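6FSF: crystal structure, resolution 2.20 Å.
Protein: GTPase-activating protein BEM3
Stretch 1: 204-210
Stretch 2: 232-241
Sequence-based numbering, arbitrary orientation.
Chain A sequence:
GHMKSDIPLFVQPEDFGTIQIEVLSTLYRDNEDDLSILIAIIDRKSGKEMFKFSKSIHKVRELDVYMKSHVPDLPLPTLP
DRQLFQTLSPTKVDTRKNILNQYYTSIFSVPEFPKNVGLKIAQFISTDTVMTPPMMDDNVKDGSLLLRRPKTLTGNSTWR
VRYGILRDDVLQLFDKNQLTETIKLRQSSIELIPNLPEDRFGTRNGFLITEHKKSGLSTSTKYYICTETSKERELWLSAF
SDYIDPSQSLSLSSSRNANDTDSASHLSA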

# COMPACT_ATOMS: atom_id res chain seq x y z
N ARG A 204 10.91 7.68 -7.23
CA ARG A 204 11.20 7.57 -5.82
C ARG A 204 11.28 6.09 -5.46
O ARG A 204 10.50 5.28 -5.97
CB ARG A 204 10.14 8.27 -4.97
CG ARG A 204 10.48 8.36 -3.50
CD ARG A 204 9.64 9.41 -2.81
NE ARG A 204 10.08 9.64 -1.44
CZ ARG A 204 11.19 10.30 -1.12
NH1 ARG A 204 11.97 10.79 -2.07
NH2 ARG A 204 11.52 10.47 0.16
N ASN A 205 12.24 5.75 -4.59
CA ASN A 205 12.52 4.36 -4.23
C ASN A 205 12.77 3.53 -5.49
O ASN A 205 12.35 2.37 -5.59
CB ASN A 205 11.37 3.76 -3.41
CG ASN A 205 11.01 4.61 -2.21
OD1 ASN A 205 11.88 5.19 -1.56
ND2 ASN A 205 9.72 4.68 -1.91
N GLY A 206 13.45 4.13 -6.46
CA GLY A 206 13.56 3.53 -7.77
C GLY A 206 14.93 3.00 -8.14
O GLY A 206 15.94 3.38 -7.54
N PHE A 207 14.96 2.13 -9.14
CA PHE A 207 16.20 1.58 -9.67
C PHE A 207 15.99 1.25 -11.14
O PHE A 207 14.86 1.14 -11.62
CB PHE A 207 16.66 0.35 -8.89
CG PHE A 207 15.57 -0.64 -8.60
CD1 PHE A 207 14.91 -0.62 -7.38
CD2 PHE A 207 15.20 -1.58 -9.55
CE1 PHE A 207 13.90 -1.53 -7.12
CE2 PHE A 207 14.20 -2.49 -9.28
CZ PHE A 207 13.54 -2.46 -8.07
N LEU A 208 17.10 1.09 -11.86
CA LEU A 208 17.09 0.84 -13.30
C LEU A 208 17.68 -0.53 -13.59
O LEU A 208 18.76 -0.86 -13.10
CB LEU A 208 17.87 1.92 -14.05
CG LEU A 208 18.16 1.64 -15.52
CD1 LEU A 208 16.87 1.45 -16.30
CD2 LEU A 208 19.00 2.76 -16.13
N ILE A 209 16.97 -1.31 -14.39
CA ILE A 209 17.44 -2.61 -14.87
C ILE A 209 17.68 -2.50 -16.37
O ILE A 209 16.75 -2.24 -17.14
CB ILE A 209 16.44 -3.73 -14.55
CG1 ILE A 209 16.18 -3.80 -13.04
CG2 ILE A 209 16.96 -5.07 -15.06
CD1 ILE A 209 15.29 -4.96 -12.63
N THR A 210 18.93 -2.68 -16.78
CA THR A 210 19.34 -2.55 -18.18
C THR A 210 19.73 -3.93 -18.70
O THR A 210 20.84 -4.40 -18.47
CB THR A 210 20.50 -1.56 -18.32
OG1 THR A 210 20.14 -0.31 -17.73
CG2 THR A 210 20.82 -1.34 -19.79
N GLU A 232 11.28 -1.43 0.94
CA GLU A 232 11.03 -2.41 -0.11
C GLU A 232 12.09 -2.36 -1.20
O GLU A 232 12.40 -3.39 -1.81
CB GLU A 232 9.63 -2.19 -0.70
CG GLU A 232 8.57 -3.10 -0.12
CD GLU A 232 8.72 -4.54 -0.58
OE1 GLU A 232 8.49 -4.80 -1.78
OE2 GLU A 232 9.07 -5.40 0.26
N ARG A 233 12.65 -1.18 -1.46
CA ARG A 233 13.77 -1.11 -2.40
C ARG A 233 14.99 -1.83 -1.85
O ARG A 233 15.68 -2.54 -2.59
CB ARG A 233 14.11 0.35 -2.73
CG ARG A 233 15.33 0.48 -3.64
CD ARG A 233 15.46 1.86 -4.26
NE ARG A 233 15.79 2.89 -3.27
CZ ARG A 233 16.14 4.13 -3.58
NH1 ARG A 233 16.21 4.51 -4.85
NH2 ARG A 233 16.43 5.00 -2.62
N GLU A 234 15.26 -1.67 -0.55
CA GLU A 234 16.35 -2.42 0.07
C GLU A 234 16.13 -3.93 -0.07
O GLU A 234 17.04 -4.67 -0.45
CB GLU A 234 16.48 -2.05 1.55
CG GLU A 234 17.09 -0.68 1.82
CD GLU A 234 17.30 -0.43 3.30
OE1 GLU A 234 17.74 -1.37 4.01
OE2 GLU A 234 17.02 0.70 3.76
N LEU A 235 14.91 -4.39 0.24
CA LEU A 235 14.63 -5.82 0.19
C LEU A 235 14.75 -6.36 -1.24
O LEU A 235 15.24 -7.47 -1.45
CB LEU A 235 13.24 -6.11 0.75
CG LEU A 235 12.98 -5.74 2.22
CD1 LEU A 235 11.66 -6.32 2.69
CD2 LEU A 235 14.13 -6.21 3.10
N TRP A 236 14.30 -5.58 -2.22
CA TRP A 236 14.34 -6.05 -3.60
C TRP A 236 15.76 -6.13 -4.13
O TRP A 236 16.11 -7.08 -4.85
CB TRP A 236 13.49 -5.14 -4.49
CG TRP A 236 12.09 -5.63 -4.69
CD1 TRP A 236 10.97 -5.20 -4.04
CD2 TRP A 236 11.66 -6.66 -5.58
NE1 TRP A 236 9.87 -5.89 -4.48
CE2 TRP A 236 10.27 -6.80 -5.43
CE3 TRP A 236 12.33 -7.48 -6.50
CZ2 TRP A 236 9.53 -7.72 -6.17
CZ3 TRP A 236 11.59 -8.39 -7.23
CH2 TRP A 236 10.20 -8.51 -7.06
N LEU A 237 16.61 -5.16 -3.78
CA LEU A 237 17.99 -5.19 -4.24
C LEU A 237 18.74 -6.39 -3.68
O LEU A 237 19.57 -6.99 -4.37
CB LEU A 237 18.70 -3.88 -3.87
CG LEU A 237 18.16 -2.59 -4.49
CD1 LEU A 237 19.07 -1.42 -4.19
CD2 LEU A 237 17.96 -2.75 -6.00
N SER A 238 18.46 -6.75 -2.42
CA SER A 238 19.11 -7.92 -1.84
C SER A 238 18.66 -9.20 -2.53
O SER A 238 19.45 -10.14 -2.69
CB SER A 238 18.82 -7.98 -0.34
OG SER A 238 19.34 -6.85 0.33
N ALA A 239 17.39 -9.26 -2.95
CA ALA A 239 16.93 -10.39 -3.74
C ALA A 239 17.67 -10.46 -5.07
O ALA A 239 18.05 -11.54 -5.53
CB ALA A 239 15.42 -10.29 -3.97
N PHE A 240 17.88 -9.30 -5.71
CA PHE A 240 18.78 -9.24 -6.86
C PHE A 240 20.21 -9.58 -6.46
O PHE A 240 20.96 -10.16 -7.25
CB PHE A 240 18.74 -7.84 -7.49
CG PHE A 240 17.40 -7.43 -8.02
CD1 PHE A 240 16.47 -8.38 -8.40
CD2 PHE A 240 17.08 -6.09 -8.15
CE1 PHE A 240 15.24 -8.00 -8.90
CE2 PHE A 240 15.85 -5.70 -8.64
CZ PHE A 240 14.93 -6.66 -9.02
N SER A 241 20.59 -9.22 -5.23
CA SER A 241 21.96 -9.35 -4.72
C SER A 241 22.97 -8.63 -5.62
O SER A 241 23.95 -9.23 -6.07
CB SER A 241 22.34 -10.84 -4.57
OG SER A 241 22.49 -11.47 -5.84

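The strand 206-210 runs beside the helix 232-240 in nearly the same direction, with 26° between their axes and a closest approach of 9.7 Å. That gap leaves room for side chains, and the F207 ring occupies part of it. About 330 Å² is buried between the two stretches, both sides summed.

F207 is the main bump of the strand side. Its CA-to-CB bond points toward the helix, and the ring, with chi1 in p, enters a hollow lined by R233, W236, L237 and F240. These residues lie three, one and three positions apart, so they fall along one side of the helix. L237 covers one face of the ring, with CD2 of L237 4.0 Å from CD1 of F207. The CA-to-CB bond of L237 points sideways, but the end of its side chain comes nearer to the strand. R233 lies at the ring edge, where its CG is 3.9 Å from F207 CD1. This part of arginine is aliphatic and suits an apolar neighbour. W236 adds little: its CB is 4.5 Å from F207 CZ, and its indole leads away from the strand.

F240 closes the far end of the hollow. It forms an offset edge-to-face pair with F207, its edge toward the F207 face. The planes meet at 84° and the centroids are 5.7 Å apart. The closest atoms are CE2 of F207 and CE2 of F240, at 3.7 Å. I209, two residues along the strand from F207, also has its CA-to-CB bond toward the helix. Its CD1 reaches F240 CZ at 4.0 Å, so F240 touches both strand side chains.

The polar contact is at the other end. Here the backbones come closer, with the CA atoms of N205 and R233 5.9 Å apart. R233 stretches out through chi1 and chi2, both t, then turns at chi3, which is p. NH1 of R233 donates a hydrogen bond to O of G206, 2.9 Å long with an angle of 150° at the hydrogen. The carbonyl lies near the guanidinium plane, where an N-H can point at it. One guanidinium face lies against N205 CA, and R233 CD packs 3.4 Å from N205 C. N205 has phi/psi of 54/38, a left-handed conformation that asparagine tolerates well. G206 has no side chain, and its backbone is buried beside the arginine. The long arginine with its flat tip suits its place: its stem borders F207 and its tip binds the backbone.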